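Local coordinates for protein 2-dehydro-3-deoxy-D-arabinonate dehydratase (Sulfolobus solfataricus, PDB 2Q1D) that catalyses the magnesium-dependent dehydration of 2-dehydro-3-deoxy-D-arabinonate to 2,5-dioxopentanoate, a step in the oxidation of D-arabinonate to 2-oxoglutarate, at residues 142-147 with 208-213. Residues are numbered along the deposited sequence; the frame is centred on the assembly and turned at random.
Sequences PEPELA and ITLKIV. With MG (magnesium ion), chain B; DO4 (2,5-dioxopentanoic acid), chain C.
Strand 144-147 packs face to face on strand 208-213, P144 lying over L210, with axes 7.4 Å apart at closest approach and running at 144° to each other. In this FAH-family catalytic domain the strands belong to different sheets, and the alternation P142-E143-P144-E145 gives this extended segment, whose strand begins at P144, an apolar face and a metal-binding face. The prolines, compact and apolar, suit the side turned to the second sheet, where branched aliphatic I208, L210 and I212 fill the buried space facing them. The P142 ring lies roughly perpendicular to the L210 side chain and also meets the I212 CD1 methyl. P144 spans two residues: its CB rests 3.8 Å from I208 CG2, and its CG touches L210 CB. With CG anti to the backbone N (chi1 169°), the L210 methyls are carried to the prolines: CD1 lies 4.0 Å from P142 CG, and CD2 nears both P142 CG and P144 CD. V272 and I274 of strand 271-276 add to this core. On the far face, E143 and E145 supply anionic oxygens suited to the magnesium ion, whose shell D164, a water and the bound 2,5-dioxopentanoate complete. Hydrogen bonds from T253 OG1 and G255 N hold E145 OE2, while E145 OE1 binds the magnesium at 2.1 Å.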
loop_
_atom_site.group_PDB
_atom_site.type_symbol
_atom_site.label_atom_id
_atom_site.label_comp_id
_atom_site.label_asym_id
_atom_site.label_seq_id
_atom_site.Cartn_x
_atom_site.Cartn_y
_atom_site.Cartn_z
ATOM N N PRO A 142 2.619 -14.568 37.082
ATOM C CA PRO A 142 2.445 -13.271 36.472
ATOM C C PRO A 142 3.270 -12.254 37.240
ATOM O O PRO A 142 3.413 -12.391 38.457
ATOM C CB PRO A 142 0.953 -13.000 36.664
ATOM C CG PRO A 142 0.579 -13.764 37.874
ATOM C CD PRO A 142 1.452 -14.966 37.894
ATOM N N GLU A 143 3.818 -11.264 36.534
ATOM C CA GLU A 143 4.583 -10.183 37.154
ATOM C C GLU A 143 3.938 -8.821 36.842
ATOM O O GLU A 143 4.118 -8.271 35.753
ATOM C CB GLU A 143 6.054 -10.218 36.718
ATOM C CG GLU A 143 6.792 -11.565 36.896
ATOM C CD GLU A 143 8.330 -11.434 36.843
ATOM O OE1 GLU A 143 9.035 -12.414 37.158
ATOM O OE2 GLU A 143 8.854 -10.352 36.497
ATOM N N PRO A 144 3.163 -8.280 37.797
ATOM C CA PRO A 144 2.457 -7.000 37.654
ATOM C C PRO A 144 3.421 -5.828 37.702
ATOM O O PRO A 144 4.151 -5.672 38.690
ATOM C CB PRO A 144 1.567 -6.959 38.892
ATOM C CG PRO A 144 2.314 -7.782 39.907
ATOM C CD PRO A 144 2.919 -8.900 39.111
ATOM N N GLU A 145 3.429 -5.001 36.660
ATOM C CA GLU A 145 4.432 -3.947 36.554
ATOM C C GLU A 145 3.875 -2.695 35.933
ATOM O O GLU A 145 2.983 -2.768 35.098
ATOM C CB GLU A 145 5.595 -4.444 35.704
ATOM C CG GLU A 145 6.100 -5.812 36.121
ATOM C CD GLU A 145 7.369 -6.226 35.416
ATOM O OE1 GLU A 145 7.799 -7.390 35.624
ATOM O OE2 GLU A 145 7.944 -5.395 34.667
ATOM N N LEU A 146 4.404 -1.547 36.347
ATOM C CA LEU A 146 4.183 -0.280 35.639
ATOM C C LEU A 146 4.993 -0.298 34.347
ATOM O O LEU A 146 6.180 -0.666 34.343
ATOM C CB LEU A 146 4.624 0.915 36.489
ATOM C CG LEU A 146 4.419 2.310 35.896
ATOM C CD1 LEU A 146 2.944 2.611 35.716
ATOM C CD2 LEU A 146 5.063 3.376 36.756
ATOM N N ALA A 147 4.362 0.089 33.249
ATOM C CA ALA A 147 5.047 0.107 31.967
ATOM C C ALA A 147 4.961 1.487 31.326
ATOM O O ALA A 147 3.976 2.219 31.517
ATOM C CB ALA A 147 4.466 -0.939 31.063
ATOM N N ILE A 208 -0.004 -0.839 42.990
ATOM C CA ILE A 208 -0.091 -1.986 42.089
ATOM C C ILE A 208 -0.630 -3.178 42.892
ATOM O O ILE A 208 -0.139 -3.467 43.990
ATOM C CB ILE A 208 1.295 -2.313 41.437
ATOM C CG1 ILE A 208 1.878 -1.074 40.750
ATOM C CG2 ILE A 208 1.202 -3.508 40.458
ATOM C CD1 ILE A 208 3.256 -1.283 40.188
ATOM N N THR A 209 -1.631 -3.866 42.346
ATOM C CA THR A 209 -2.320 -4.923 43.074
ATOM C C THR A 209 -2.559 -6.120 42.190
ATOM O O THR A 209 -3.244 -6.005 41.174
ATOM C CB THR A 209 -3.682 -4.420 43.558
ATOM O OG1 THR A 209 -3.489 -3.244 44.347
ATOM C CG2 THR A 209 -4.417 -5.489 44.371
ATOM N N LEU A 210 -2.011 -7.270 42.583
ATOM C CA LEU A 210 -2.254 -8.521 41.859
ATOM C C LEU A 210 -3.273 -9.391 42.606
ATOM O O LEU A 210 -3.189 -9.528 43.826
ATOM C CB LEU A 210 -0.938 -9.284 41.623
ATOM C CG LEU A 210 -0.952 -10.737 41.110
ATOM C CD1 LEU A 210 -1.544 -10.871 39.723
ATOM C CD2 LEU A 210 0.440 -11.333 41.134
ATOM N N LYS A 211 -4.250 -9.933 41.877
ATOM C CA LYS A 211 -5.126 -11.001 42.371
ATOM C C LYS A 211 -5.055 -12.135 41.359
ATOM O O LYS A 211 -5.043 -11.884 40.151
ATOM C CB LYS A 211 -6.573 -10.537 42.463
ATOM C CG LYS A 211 -6.868 -9.459 43.505
ATOM C CD LYS A 211 -8.292 -8.860 43.342
ATOM C CE LYS A 211 -9.370 -9.961 43.204
ATOM N NZ LYS A 211 -10.768 -9.447 42.981
ATOM N N ILE A 212 -4.977 -13.376 41.834
ATOM C CA ILE A 212 -5.181 -14.540 40.960
ATOM C C ILE A 212 -6.498 -15.204 41.379
ATOM O O ILE A 212 -6.779 -15.318 42.575
ATOM C CB ILE A 212 -4.011 -15.542 41.009
ATOM C CG1 ILE A 212 -2.678 -14.814 40.758
ATOM C CG2 ILE A 212 -4.257 -16.691 40.016
ATOM C CD1 ILE A 212 -1.414 -15.644 40.996
ATOM N N VAL A 213 -7.313 -15.611 40.406
ATOM C CA VAL A 213 -8.629 -16.182 40.692
ATOM C C VAL A 213 -8.770 -17.584 40.099
ATOM O O VAL A 213 -8.679 -17.760 38.881
ATOM C CB VAL A 213 -9.768 -15.246 40.216
ATOM C CG1 VAL A 213 -11.148 -15.939 40.322
ATOM C CG2 VAL A 213 -9.732 -13.935 40.990
HETATM MG MG MG B . 9.540 -8.575 35.179
HETATM O O3 DO4 C . 14.923 -12.546 36.352
HETATM C C5 DO4 C . 15.033 -11.410 35.925
HETATM C C4 DO4 C . 13.788 -10.628 35.581
HETATM C C3 DO4 C . 13.392 -9.756 36.767
HETATM C C2 DO4 C . 12.047 -9.138 36.476
HETATM O O5 DO4 C . 11.461 -9.404 35.435
HETATM C C1 DO4 C . 11.417 -8.217 37.417
HETATM O O1 DO4 C . 12.001 -7.916 38.487
HETATM O O2 DO4 C . 10.294 -7.749 37.104
HETATM O O HOH W 1 9.955 -6.902 34.080
#